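Local coordinates for TPR repeat-containing protein (Cytophaga hutchinsonii, PDB 3U4T) that is of unknown function but, as a tetratricopeptide-repeat helical solenoid, probably acts as a scaffold for binding other proteins or peptides, at residues A[223-228]-A[245-250]; A[159-164]-A[183-188]; A[172-177]-A[202-207]; A[133-138]-A[143-148]. The protein carries 1 engineered substitution. All coordinates share one frame; numbering follows the deposited sequence.

Interaction 1. Residues A[223-228]-A[245-250]; sequences ANEYIA and KNILAL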
loop_
_atom_site.group_PDB
_atom_site.type_symbol
_atom_site.label_atom_id
_atom_site.label_comp_id
_atom_site.label_asym_id
_atom_site.label_seq_id
_atom_site.Cartn_x
_atom_site.Cartn_y
_atom_site.Cartn_z
ATOM N N ALA A 223 1.996 -18.060 11.517
ATOM C CA ALA A 223 2.238 -19.310 10.819
ATOM C C ALA A 223 2.312 -20.461 11.818
ATOM O O ALA A 223 1.664 -21.489 11.642
ATOM C CB ALA A 223 3.524 -19.210 10.026
ATOM N N ASN A 224 3.084 -20.289 12.881
ATOM C CA ASN A 224 3.211 -21.346 13.873
ATOM C C ASN A 224 1.920 -21.615 14.627
ATOM O O ASN A 224 1.635 -22.763 14.987
ATOM C CB ASN A 224 4.339 -21.021 14.856
ATOM C CG ASN A 224 5.709 -21.366 14.301
ATOM O OD1 ASN A 224 6.079 -22.532 14.202
ATOM N ND2 ASN A 224 6.465 -20.350 13.930
ATOM N N GLU A 225 1.141 -20.562 14.870
ATOM C CA GLU A 225 -0.119 -20.709 15.576
ATOM C C GLU A 225 -1.042 -21.595 14.763
ATOM O O GLU A 225 -1.654 -22.506 15.299
ATOM C CB GLU A 225 -0.772 -19.348 15.823
ATOM C CG GLU A 225 -0.244 -18.605 17.044
ATOM C CD GLU A 225 -1.135 -17.437 17.447
ATOM O OE1 GLU A 225 -2.301 -17.400 17.006
ATOM O OE2 GLU A 225 -0.684 -16.561 18.213
ATOM N N TYR A 226 -1.142 -21.332 13.470
ATOM C CA TYR A 226 -1.995 -22.148 12.616
ATOM C C TYR A 226 -1.530 -23.604 12.713
ATOM O O TYR A 226 -2.315 -24.503 12.998
ATOM C CB TYR A 226 -1.897 -21.680 11.161
ATOM C CG TYR A 226 -2.593 -22.613 10.189
ATOM C CD1 TYR A 226 -3.970 -22.529 9.974
ATOM C CD2 TYR A 226 -1.889 -23.627 9.535
ATOM C CE1 TYR A 226 -4.623 -23.418 9.142
ATOM C CE2 TYR A 226 -2.543 -24.525 8.708
ATOM C CZ TYR A 226 -3.903 -24.416 8.514
ATOM O OH TYR A 226 -4.543 -25.303 7.680
ATOM N N ILE A 227 -0.241 -23.822 12.481
ATOM C CA ILE A 227 0.308 -25.163 12.538
ATOM C C ILE A 227 -0.013 -25.834 13.870
ATOM O O ILE A 227 -0.531 -26.955 13.895
ATOM C CB ILE A 227 1.836 -25.144 12.317
ATOM C CG1 ILE A 227 2.154 -24.477 10.980
ATOM C CG2 ILE A 227 2.385 -26.569 12.303
ATOM C CD1 ILE A 227 1.591 -25.213 9.794
ATOM N N ALA A 228 0.281 -25.153 14.976
ATOM C CA ALA A 228 0.009 -25.725 16.303
ATOM C C ALA A 228 -1.448 -26.159 16.468
ATOM O O ALA A 228 -1.718 -27.203 17.070
ATOM C CB ALA A 228 0.396 -24.742 17.401
ATOM N N LYS A 245 6.406 -23.963 20.720
ATOM C CA LYS A 245 7.715 -23.568 21.203
ATOM C C LYS A 245 8.319 -22.511 20.298
ATOM O O LYS A 245 8.869 -21.530 20.778
ATOM C CB LYS A 245 8.645 -24.784 21.310
ATOM C CG LYS A 245 8.302 -25.730 22.465
ATOM C CD LYS A 245 9.167 -26.992 22.458
ATOM C CE LYS A 245 8.775 -27.946 23.589
ATOM N NZ LYS A 245 9.241 -29.343 23.344
ATOM N N ASN A 246 8.214 -22.685 18.987
ATOM C CA ASN A 246 8.783 -21.683 18.090
ATOM C C ASN A 246 8.259 -20.288 18.387
ATOM O O ASN A 246 8.954 -19.295 18.165
ATOM C CB ASN A 246 8.484 -22.026 16.644
ATOM C CG ASN A 246 8.988 -23.382 16.279
ATOM O OD1 ASN A 246 10.012 -23.825 16.804
ATOM N ND2 ASN A 246 8.287 -24.058 15.377
ATOM N N ILE A 247 7.033 -20.213 18.898
ATOM C CA ILE A 247 6.434 -18.926 19.216
ATOM C C ILE A 247 7.057 -18.283 20.453
ATOM O O ILE A 247 7.367 -17.084 20.443
ATOM C CB ILE A 247 4.924 -19.067 19.415
ATOM C CG1 ILE A 247 4.301 -19.541 18.104
ATOM C CG2 ILE A 247 4.317 -17.726 19.856
ATOM C CD1 ILE A 247 2.851 -19.914 18.221
ATOM N N LEU A 248 7.240 -19.070 21.514
ATOM C CA LEU A 248 7.849 -18.566 22.749
ATOM C C LEU A 248 9.279 -18.124 22.455
ATOM O O LEU A 248 9.736 -17.097 22.960
ATOM C CB LEU A 248 7.849 -19.651 23.831
ATOM C CG LEU A 248 6.472 -20.081 24.344
ATOM C CD1 LEU A 248 6.573 -21.216 25.352
ATOM C CD2 LEU A 248 5.827 -18.874 24.976
ATOM N N ALA A 249 9.988 -18.907 21.640
ATOM C CA ALA A 249 11.363 -18.587 21.253
ATOM C C ALA A 249 11.389 -17.177 20.642
ATOM O O ALA A 249 12.406 -16.479 20.698
ATOM C CB ALA A 249 11.885 -19.628 20.232
ATOM N N LEU A 250 10.264 -16.772 20.054
ATOM C CA LEU A 250 10.120 -15.454 19.426
ATOM C C LEU A 250 9.467 -14.461 20.385
ATOM O O LEU A 250 9.679 -13.255 20.293
ATOM C CB LEU A 250 9.240 -15.555 18.170
ATOM C CG LEU A 250 9.789 -16.151 16.874
ATOM C CD1 LEU A 250 8.648 -16.673 16.023
ATOM C CD2 LEU A 250 10.576 -15.098 16.133
#
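N246 and I247 carry the contact from helix 237-250, both meeting helix 217-233 around N224. The side-chain amide of N246 gives an N-H from ND2 to N224 OD1 over 2.9 Å, with a nearly straight angle of 168° at the hydrogen. The acceptor lies in the amide plane of N246, whereas the donor sits above the carbonyl plane of N224; the two amide planes are 64° apart. CB of N246 also rests against this amide, 3.5 Å from N224 OD1. The other end of the N224 amide is held from behind, ND2 bonding to L220 O one turn earlier in its own helix, so the group is fixed at both polar atoms. With an alanine here, the N246 amide would probably lose its acceptor and be free to turn.

I247 follows with an apolar touch. Its CG1 packs 3.6 Å from N224 CB, and with CD1 anti to CA the methyl reaches on to E225 CG, also at 3.6 Å from I247 CD1. The local axes run nearly antiparallel at 154° and come within 9.5 Å, an antiparallel helix pair consistent with the tetratricopeptide-like solenoid. N224 and A223 also lean on helix 199-209, and I247 continues onto A257, placing the pair between helices 199-209 and 255-261.

Interaction 2. Residues A[159-164]-A[183-188]; sequences VKADSS and ARANAA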
loop_
_atom_site.group_PDB
_atom_site.type_symbol
_atom_site.label_atom_id
_atom_site.label_comp_id
_atom_site.label_asym_id
_atom_site.label_seq_id
_atom_site.Cartn_x
_atom_site.Cartn_y
_atom_site.Cartn_z
ATOM N N VAL A 159 -11.366 -17.242 -3.323
ATOM C CA VAL A 159 -10.819 -17.907 -4.484
ATOM C C VAL A 159 -10.078 -16.881 -5.342
ATOM O O VAL A 159 -8.930 -17.115 -5.716
ATOM C CB VAL A 159 -11.928 -18.627 -5.306
ATOM C CG1 VAL A 159 -11.371 -19.095 -6.644
ATOM C CG2 VAL A 159 -12.448 -19.835 -4.528
ATOM N N LYS A 160 -10.707 -15.742 -5.627
ATOM C CA LYS A 160 -10.072 -14.707 -6.444
ATOM C C LYS A 160 -8.912 -14.011 -5.738
ATOM O O LYS A 160 -7.979 -13.533 -6.383
ATOM C CB LYS A 160 -11.110 -13.679 -6.906
ATOM C CG LYS A 160 -12.095 -14.242 -7.904
ATOM C CD LYS A 160 -13.298 -13.340 -8.097
ATOM C CE LYS A 160 -13.042 -12.235 -9.100
ATOM N NZ LYS A 160 -14.293 -11.455 -9.338
ATOM N N ALA A 161 -8.964 -13.947 -4.415
ATOM C CA ALA A 161 -7.869 -13.338 -3.667
ATOM C C ALA A 161 -6.639 -14.227 -3.843
ATOM O O ALA A 161 -5.522 -13.726 -4.006
ATOM C CB ALA A 161 -8.217 -13.232 -2.172
ATOM N N ASP A 162 -6.853 -15.543 -3.826
ATOM C CA ASP A 162 -5.763 -16.510 -3.962
ATOM C C ASP A 162 -5.054 -16.374 -5.298
ATOM O O ASP A 162 -3.834 -16.259 -5.347
ATOM C CB ASP A 162 -6.307 -17.943 -3.797
ATOM C CG ASP A 162 -5.227 -18.953 -3.375
ATOM O OD1 ASP A 162 -4.222 -18.543 -2.757
ATOM O OD2 ASP A 162 -5.399 -20.165 -3.643
ATOM N N SER A 163 -5.823 -16.384 -6.381
ATOM C CA SER A 163 -5.257 -16.272 -7.727
ATOM C C SER A 163 -4.458 -14.990 -7.853
ATOM O O SER A 163 -3.384 -14.961 -8.465
ATOM C CB SER A 163 -6.366 -16.271 -8.779
ATOM O OG SER A 163 -7.170 -17.430 -8.653
ATOM N N SER A 164 -4.995 -13.925 -7.273
ATOM C CA SER A 164 -4.340 -12.631 -7.320
ATOM C C SER A 164 -3.060 -12.686 -6.493
ATOM O O SER A 164 -2.083 -12.009 -6.806
ATOM C CB SER A 164 -5.295 -11.552 -6.794
ATOM O OG SER A 164 -4.666 -10.284 -6.750
ATOM N N ALA A 183 -1.857 -18.078 2.258
ATOM C CA ALA A 183 -2.202 -18.831 3.452
ATOM C C ALA A 183 -3.556 -18.350 3.961
ATOM O O ALA A 183 -4.477 -19.139 4.143
ATOM C CB ALA A 183 -1.131 -18.631 4.519
ATOM N N ARG A 184 -3.671 -17.043 4.174
ATOM C CA ARG A 184 -4.905 -16.449 4.661
ATOM C C ARG A 184 -6.080 -16.693 3.722
ATOM O O ARG A 184 -7.190 -16.978 4.163
ATOM C CB ARG A 184 -4.699 -14.958 4.873
ATOM C CG ARG A 184 -3.774 -14.665 6.032
ATOM C CD ARG A 184 -3.534 -13.185 6.188
ATOM N NE ARG A 184 -2.853 -12.839 7.431
ATOM C CZ ARG A 184 -2.452 -11.609 7.718
ATOM N NH1 ARG A 184 -2.668 -10.640 6.847
ATOM N NH2 ARG A 184 -1.852 -11.346 8.866
ATOM N N ALA A 185 -5.831 -16.596 2.429
ATOM C CA ALA A 185 -6.881 -16.812 1.456
ATOM C C ALA A 185 -7.381 -18.260 1.531
ATOM O O ALA A 185 -8.584 -18.520 1.407
ATOM C CB ALA A 185 -6.360 -16.508 0.075
ATOM N N ASN A 186 -6.466 -19.204 1.737
ATOM C CA ASN A 186 -6.844 -20.610 1.830
ATOM C C ASN A 186 -7.470 -20.987 3.183
ATOM O O ASN A 186 -8.346 -21.852 3.252
ATOM C CB ASN A 186 -5.635 -21.486 1.493
ATOM C CG ASN A 186 -5.459 -21.677 -0.013
ATOM O OD1 ASN A 186 -6.101 -22.529 -0.617
ATOM N ND2 ASN A 186 -4.602 -20.872 -0.622
ATOM N N ALA A 187 -7.043 -20.330 4.256
ATOM C CA ALA A 187 -7.621 -20.603 5.578
ATOM C C ALA A 187 -9.083 -20.162 5.576
ATOM O O ALA A 187 -9.915 -20.724 6.277
ATOM C CB ALA A 187 -6.852 -19.847 6.670
ATOM N N ALA A 188 -9.388 -19.143 4.778
ATOM C CA ALA A 188 -10.744 -18.623 4.659
ATOM C C ALA A 188 -11.645 -19.637 3.947
ATOM O O ALA A 188 -12.849 -19.705 4.213
ATOM C CB ALA A 188 -10.719 -17.314 3.893
#
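Between D162 and A185 the two helices approach closely: their CA atoms are 5.5 Å apart, and the local axes, almost antiparallel, come to 8.7 Å. The apolar part of the contact rests on the small side chain of A185. Its CB sits over the backbone of the opposing helix, 4.0 Å from D162 N, and it meets A161 CB at 4.4 Å. With only a methyl at A185, the helices can come this near.

Helix 158-171 belongs to a tetratricopeptide repeat; small residues at helix-packing positions are a known feature of that fold, and A185 is consistent with it. Here helix 176-189 comes next in the chain, A185 touching F165 as well and A161 packing on Y152 and Y153 of helix 142-154.

The polar part lies beside the methyls. D162 swings its carboxylate across the gap by holding CG on the far side of CB from the backbone N (chi1 -157°), which brings OD1 and OD2 each 3.2 Å from N186 ND2. Carboxylate and amide stand almost perpendicular, their planes 83° apart. Clearer partners come from R182: its NE forms a salt bridge with D162 OD1, while its carbonyl oxygen accepts a hydrogen bond from N186 ND2. Replacing D162 with a leucine would probably leave the R182 guanidinium without its negative mate.

Interaction 3. Residues A[172-177]-A[202-207]; sequences KPNIYI and YEKLIE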
loop_
_atom_site.group_PDB
_atom_site.type_symbol
_atom_site.label_atom_id
_atom_site.label_comp_id
_atom_site.label_asym_id
_atom_site.label_seq_id
_atom_site.Cartn_x
_atom_site.Cartn_y
_atom_site.Cartn_z
ATOM N N LYS A 172 7.242 -11.933 -8.089
ATOM C CA LYS A 172 8.342 -11.874 -7.124
ATOM C C LYS A 172 8.334 -13.203 -6.363
ATOM O O LYS A 172 7.744 -13.297 -5.289
ATOM C CB LYS A 172 8.178 -10.704 -6.144
ATOM C CG LYS A 172 8.234 -9.326 -6.786
ATOM C CD LYS A 172 9.548 -9.061 -7.503
ATOM C CE LYS A 172 9.603 -7.635 -8.050
ATOM N NZ LYS A 172 9.440 -6.612 -6.977
ATOM N N PRO A 173 8.990 -14.237 -6.916
ATOM C CA PRO A 173 9.081 -15.579 -6.348
ATOM C C PRO A 173 9.593 -15.647 -4.920
ATOM O O PRO A 173 10.624 -15.077 -4.608
ATOM C CB PRO A 173 10.015 -16.304 -7.335
ATOM C CG PRO A 173 9.801 -15.591 -8.596
ATOM C CD PRO A 173 9.748 -14.148 -8.177
ATOM N N ASN A 174 8.921 -16.431 -4.082
ATOM C CA ASN A 174 9.329 -16.632 -2.689
ATOM C C ASN A 174 9.140 -15.441 -1.774
ATOM O O ASN A 174 9.611 -15.457 -0.637
ATOM C CB ASN A 174 10.799 -17.089 -2.604
ATOM C CG ASN A 174 10.926 -18.576 -2.590
ATOM O OD1 ASN A 174 10.255 -19.273 -3.353
ATOM N ND2 ASN A 174 11.806 -19.084 -1.735
ATOM N N ILE A 175 8.459 -14.401 -2.253
ATOM C CA ILE A 175 8.227 -13.216 -1.423
ATOM C C ILE A 175 7.265 -13.668 -0.315
ATOM O O ILE A 175 6.165 -14.173 -0.577
ATOM C CB ILE A 175 7.642 -12.040 -2.259
ATOM C CG1 ILE A 175 7.991 -10.719 -1.580
ATOM C CG2 ILE A 175 6.134 -12.182 -2.417
ATOM C CD1 ILE A 175 7.724 -9.485 -2.420
ATOM N N TYR A 176 7.700 -13.505 0.928
ATOM C CA TYR A 176 6.935 -13.954 2.081
ATOM C C TYR A 176 5.505 -13.454 2.143
ATOM O O TYR A 176 4.583 -14.203 2.488
ATOM C CB TYR A 176 7.674 -13.571 3.364
ATOM C CG TYR A 176 7.443 -12.157 3.834
ATOM C CD1 TYR A 176 8.071 -11.076 3.223
ATOM C CD2 TYR A 176 6.612 -11.908 4.925
ATOM C CE1 TYR A 176 7.882 -9.773 3.704
ATOM C CE2 TYR A 176 6.416 -10.626 5.407
ATOM C CZ TYR A 176 7.052 -9.563 4.802
ATOM O OH TYR A 176 6.869 -8.305 5.336
ATOM N N ILE A 177 5.335 -12.184 1.810
ATOM C CA ILE A 177 4.031 -11.562 1.833
ATOM C C ILE A 177 3.024 -12.302 0.954
ATOM O O ILE A 177 1.828 -12.278 1.226
ATOM C CB ILE A 177 4.140 -10.101 1.398
ATOM C CG1 ILE A 177 3.474 -9.213 2.455
ATOM C CG2 ILE A 177 3.545 -9.932 0.012
ATOM C CD1 ILE A 177 3.888 -7.742 2.407
ATOM N N TYR A 202 1.650 -21.607 4.984
ATOM C CA TYR A 202 2.242 -21.135 6.229
ATOM C C TYR A 202 3.581 -21.846 6.436
ATOM O O TYR A 202 4.516 -21.278 7.024
ATOM C CB TYR A 202 1.301 -21.400 7.425
ATOM C CG TYR A 202 0.282 -20.297 7.666
ATOM C CD1 TYR A 202 0.677 -18.961 7.700
ATOM C CD2 TYR A 202 -1.071 -20.585 7.852
ATOM C CE1 TYR A 202 -0.254 -17.932 7.907
ATOM C CE2 TYR A 202 -2.013 -19.557 8.062
ATOM C CZ TYR A 202 -1.588 -18.239 8.082
ATOM O OH TYR A 202 -2.483 -17.214 8.248
ATOM N N GLU A 203 3.678 -23.084 5.951
ATOM C CA GLU A 203 4.920 -23.837 6.092
ATOM C C GLU A 203 5.970 -23.157 5.233
ATOM O O GLU A 203 7.113 -22.997 5.665
ATOM C CB GLU A 203 4.729 -25.300 5.679
ATOM C CG GLU A 203 3.951 -26.102 6.709
ATOM C CD GLU A 203 3.692 -27.530 6.288
ATOM O OE1 GLU A 203 3.349 -27.747 5.108
ATOM O OE2 GLU A 203 3.812 -28.433 7.142
ATOM N N LYS A 204 5.584 -22.734 4.029
ATOM C CA LYS A 204 6.525 -22.044 3.153
ATOM C C LYS A 204 6.866 -20.670 3.732
ATOM O O LYS A 204 7.989 -20.186 3.589
ATOM C CB LYS A 204 5.938 -21.894 1.752
ATOM C CG LYS A 204 6.482 -22.901 0.739
ATOM C CD LYS A 204 7.925 -22.575 0.349
ATOM C CE LYS A 204 8.427 -23.471 -0.787
ATOM N NZ LYS A 204 9.628 -22.898 -1.477
ATOM N N LEU A 205 5.890 -20.051 4.394
ATOM C CA LEU A 205 6.089 -18.744 5.008
ATOM C C LEU A 205 7.194 -18.837 6.052
ATOM O O LEU A 205 8.054 -17.966 6.149
ATOM C CB LEU A 205 4.819 -18.280 5.698
ATOM C CG LEU A 205 5.012 -16.879 6.261
ATOM C CD1 LEU A 205 4.930 -15.884 5.118
ATOM C CD2 LEU A 205 3.944 -16.568 7.269
ATOM N N ILE A 206 7.147 -19.895 6.851
ATOM C CA ILE A 206 8.159 -20.118 7.875
ATOM C C ILE A 206 9.466 -20.473 7.162
ATOM O O ILE A 206 10.550 -20.142 7.637
ATOM C CB ILE A 206 7.764 -21.285 8.818
ATOM C CG1 ILE A 206 6.544 -20.900 9.649
ATOM C CG2 ILE A 206 8.929 -21.648 9.721
ATOM C CD1 ILE A 206 5.994 -22.057 10.496
ATOM N N GLU A 207 9.354 -21.151 6.020
ATOM C CA GLU A 207 10.537 -21.536 5.256
ATOM C C GLU A 207 11.334 -20.284 4.925
ATOM O O GLU A 207 12.487 -20.142 5.333
ATOM C CB GLU A 207 10.147 -22.263 3.958
ATOM C CG GLU A 207 10.446 -23.763 3.957
ATOM C CD GLU A 207 9.904 -24.474 2.727
ATOM O OE1 GLU A 207 10.279 -24.081 1.604
ATOM O OE2 GLU A 207 9.106 -25.428 2.878
#
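The turn between helix 158-171 and helix 176-189 of the tetratricopeptide-like array meets helix 199-209 through Y176 and N174. A type II beta turn runs from K172 to I175, with N174 in its third position at a positive phi of 71°, and I175 occupies the N-cap position. On the solvent side N174 OD1 is 4.1 Å from K204 NZ, too far for a bond. The polar ends are engaged elsewhere: N174 OD1 bonds to Y179 OH, while K204, its chain bent at chi2, makes a salt bridge from NZ to E207 OE1 at 3.4 Å.

The buried side rests on L205. Y176 holds CG between its backbone N and carbonyl carbon (chi1 83°), an orientation that turns the ring end away from residues 202-207, toward Y216 and E219, leaving its CB and carbonyl to face helix 199-209. L205, in turn, packs on L180, in the same helix as Y176. L205 CD1 still lies at the edge of the Y176 ring, near its plane, and approaches Y176 CB to 4.0 Å. The same methyl presses on the first turn of the helix, with L205 CD1 only 3.1 Å from Y176 O.

Interaction 4. Residues A[133-138]-A[143-148]; sequences KQIRPT and KVFYEL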
loop_
_atom_site.group_PDB
_atom_site.type_symbol
_atom_site.label_atom_id
_atom_site.label_comp_id
_atom_site.label_asym_id
_atom_site.label_seq_id
_atom_site.Cartn_x
_atom_site.Cartn_y
_atom_site.Cartn_z
ATOM N N LYS A 133 -9.202 -1.672 -12.938
ATOM C CA LYS A 133 -8.984 -0.775 -14.080
ATOM C C LYS A 133 -7.501 -0.704 -14.417
ATOM O O LYS A 133 -7.124 -0.221 -15.476
ATOM C CB LYS A 133 -9.467 0.648 -13.778
ATOM C CG LYS A 133 -10.992 0.859 -13.785
ATOM C CD LYS A 133 -11.298 2.362 -13.701
ATOM C CE LYS A 133 -12.772 2.654 -13.400
ATOM N NZ LYS A 133 -13.719 2.123 -14.422
ATOM N N GLN A 134 -6.658 -1.167 -13.501
ATOM C CA GLN A 134 -5.219 -1.158 -13.735
ATOM C C GLN A 134 -4.798 -2.400 -14.506
ATOM O O GLN A 134 -3.842 -2.364 -15.273
ATOM C CB GLN A 134 -4.466 -1.140 -12.415
ATOM C CG GLN A 134 -4.575 0.142 -11.637
ATOM C CD GLN A 134 -4.225 -0.080 -10.191
ATOM O OE1 GLN A 134 -3.551 0.725 -9.569
ATOM N NE2 GLN A 134 -4.700 -1.185 -9.646
ATOM N N ILE A 135 -5.524 -3.493 -14.300
ATOM C CA ILE A 135 -5.204 -4.752 -14.956
ATOM C C ILE A 135 -5.231 -4.714 -16.478
ATOM O O ILE A 135 -6.232 -4.352 -17.101
ATOM C CB ILE A 135 -6.144 -5.894 -14.494
ATOM C CG1 ILE A 135 -6.174 -5.966 -12.969
ATOM C CG2 ILE A 135 -5.637 -7.242 -15.027
ATOM C CD1 ILE A 135 -4.836 -6.257 -12.360
ATOM N N ARG A 136 -4.101 -5.093 -17.058
ATOM C CA ARG A 136 -3.926 -5.178 -18.495
ATOM C C ARG A 136 -3.234 -6.519 -18.655
ATOM O O ARG A 136 -2.691 -7.054 -17.690
ATOM C CB ARG A 136 -3.023 -4.049 -19.009
ATOM C CG ARG A 136 -3.681 -2.669 -19.004
ATOM C CD ARG A 136 -4.899 -2.627 -19.924
ATOM N NE ARG A 136 -5.466 -1.283 -20.024
ATOM C CZ ARG A 136 -6.334 -0.769 -19.161
ATOM N NH1 ARG A 136 -6.741 -1.500 -18.133
ATOM N NH2 ARG A 136 -6.781 0.476 -19.319
ATOM N N PRO A 137 -3.262 -7.100 -19.860
ATOM C CA PRO A 137 -2.586 -8.391 -20.009
ATOM C C PRO A 137 -1.063 -8.238 -20.001
ATOM O O PRO A 137 -0.332 -9.158 -20.359
ATOM C CB PRO A 137 -3.124 -8.906 -21.340
ATOM C CG PRO A 137 -3.405 -7.645 -22.106
ATOM C CD PRO A 137 -4.048 -6.771 -21.060
ATOM N N THR A 138 -0.595 -7.075 -19.568
ATOM C CA THR A 138 0.830 -6.788 -19.529
ATOM C C THR A 138 1.291 -6.494 -18.102
ATOM O O THR A 138 2.437 -6.764 -17.748
ATOM C CB THR A 138 1.161 -5.563 -20.438
ATOM O OG1 THR A 138 2.578 -5.364 -20.491
ATOM C CG2 THR A 138 0.498 -4.293 -19.896
ATOM N N LYS A 143 2.340 -4.893 -6.422
ATOM C CA LYS A 143 1.462 -4.161 -5.517
ATOM C C LYS A 143 0.048 -4.135 -6.073
ATOM O O LYS A 143 -0.914 -4.332 -5.338
ATOM C CB LYS A 143 1.987 -2.737 -5.326
ATOM C CG LYS A 143 1.129 -1.839 -4.447
ATOM C CD LYS A 143 1.714 -0.425 -4.388
ATOM C CE LYS A 143 2.980 -0.353 -3.532
ATOM N NZ LYS A 143 2.702 0.117 -2.138
ATOM N N VAL A 144 -0.079 -3.897 -7.374
ATOM C CA VAL A 144 -1.394 -3.887 -7.989
ATOM C C VAL A 144 -2.114 -5.184 -7.631
ATOM O O VAL A 144 -3.277 -5.175 -7.223
ATOM C CB VAL A 144 -1.303 -3.798 -9.520
ATOM C CG1 VAL A 144 -2.660 -4.072 -10.143
ATOM C CG2 VAL A 144 -0.809 -2.426 -9.920
ATOM N N PHE A 145 -1.420 -6.305 -7.780
ATOM C CA PHE A 145 -2.026 -7.593 -7.477
ATOM C C PHE A 145 -2.149 -7.879 -5.979
ATOM O O PHE A 145 -3.035 -8.629 -5.557
ATOM C CB PHE A 145 -1.251 -8.709 -8.168
ATOM C CG PHE A 145 -1.412 -8.721 -9.660
ATOM C CD1 PHE A 145 -0.319 -8.500 -10.494
ATOM C CD2 PHE A 145 -2.647 -8.987 -10.230
ATOM C CE1 PHE A 145 -0.452 -8.550 -11.869
ATOM C CE2 PHE A 145 -2.794 -9.039 -11.607
ATOM C CZ PHE A 145 -1.692 -8.820 -12.429
ATOM N N TYR A 146 -1.270 -7.278 -5.181
ATOM C CA TYR A 146 -1.289 -7.463 -3.733
ATOM C C TYR A 146 -2.497 -6.744 -3.108
ATOM O O TYR A 146 -3.213 -7.300 -2.260
ATOM C CB TYR A 146 0.001 -6.916 -3.126
ATOM C CG TYR A 146 0.052 -6.977 -1.615
ATOM C CD1 TYR A 146 0.455 -5.873 -0.867
ATOM C CD2 TYR A 146 -0.283 -8.145 -0.933
ATOM C CE1 TYR A 146 0.520 -5.928 0.527
ATOM C CE2 TYR A 146 -0.217 -8.209 0.461
ATOM C CZ TYR A 146 0.182 -7.098 1.182
ATOM O OH TYR A 146 0.239 -7.161 2.555
ATOM N N GLU A 147 -2.712 -5.504 -3.541
ATOM C CA GLU A 147 -3.820 -4.695 -3.057
ATOM C C GLU A 147 -5.149 -5.160 -3.616
ATOM O O GLU A 147 -6.188 -4.994 -2.982
ATOM C CB GLU A 147 -3.584 -3.222 -3.399
ATOM C CG GLU A 147 -2.790 -2.494 -2.323
ATOM C CD GLU A 147 -2.106 -1.252 -2.836
ATOM O OE1 GLU A 147 -2.384 -0.853 -3.990
ATOM O OE2 GLU A 147 -1.292 -0.675 -2.081
ATOM N N LEU A 148 -5.119 -5.752 -4.804
ATOM C CA LEU A 148 -6.342 -6.237 -5.401
ATOM C C LEU A 148 -6.753 -7.507 -4.672
ATOM O O LEU A 148 -7.934 -7.695 -4.363
ATOM C CB LEU A 148 -6.138 -6.496 -6.896
ATOM C CG LEU A 148 -7.325 -7.077 -7.683
ATOM C CD1 LEU A 148 -8.605 -6.286 -7.434
ATOM C CD2 LEU A 148 -6.966 -7.071 -9.154
#
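I135 sends its CD1 methyl into a notch formed by V144, F145 and L148, and this one atom makes the tightest of the contacts. It lies 3.5 Å from F145 CE2, approaching the ring obliquely, while V144 CG1 is 3.8 Å from I135 CD1. L148 reaches toward it from the next turn of the helix, the two side chains meeting tip to tip with L148 CD2 at 3.9 Å from I135 CD1. The isoleucine points sidelong from the chain and gets there by bending: with chi2 at -61°, CD1 folds round toward the helix.

Next to it Q134 slides past V144 in the opposite direction, its NE2 at 3.6 Å from V144 CG1. The amide nitrogen rests against this methyl, yet NE2 also donates a hydrogen bond to M131 O and thereby ties the loop back to the end of helix 124-131.

Behind the isoleucine, R136 folds back on the loop. Its NH1 reaches two carbonyls, bonding to K133 O at 3.0 Å and to I135 O at 3.1 Å; in both cases the nitrogen lies above the carbonyl plane. R136 N also bonds T139 OG1.

The loop thus packs against helix 142-154, the first helix of a tetratricopeptide repeat. F145 extends the hydrophobic layer to V168 and L171 of helix 158-171, and L148 extends it to I128 and M131 of helix 124-131.

In the fold
Interactions 1 and 2 join antiparallel helices, whereas interactions 3 and 4 set a connecting turn or loop against a helix. Interaction 2 is buried and built on alanines, and interaction 4 is buried through branched and aromatic side chains; interactions 1 and 3 are only partly buried and keep polar residues at their rims. Helix 176-189 serves both 2 and 3, which touch through A183 and Y202. Y202 and I206 of interaction 3 pack in turn on A223 of interaction 1, and the S164 hydroxyl bonds to the F145 carbonyl between interactions 2 and 4. Interactions 1 and 4, with centres about 33 Å apart, do not touch.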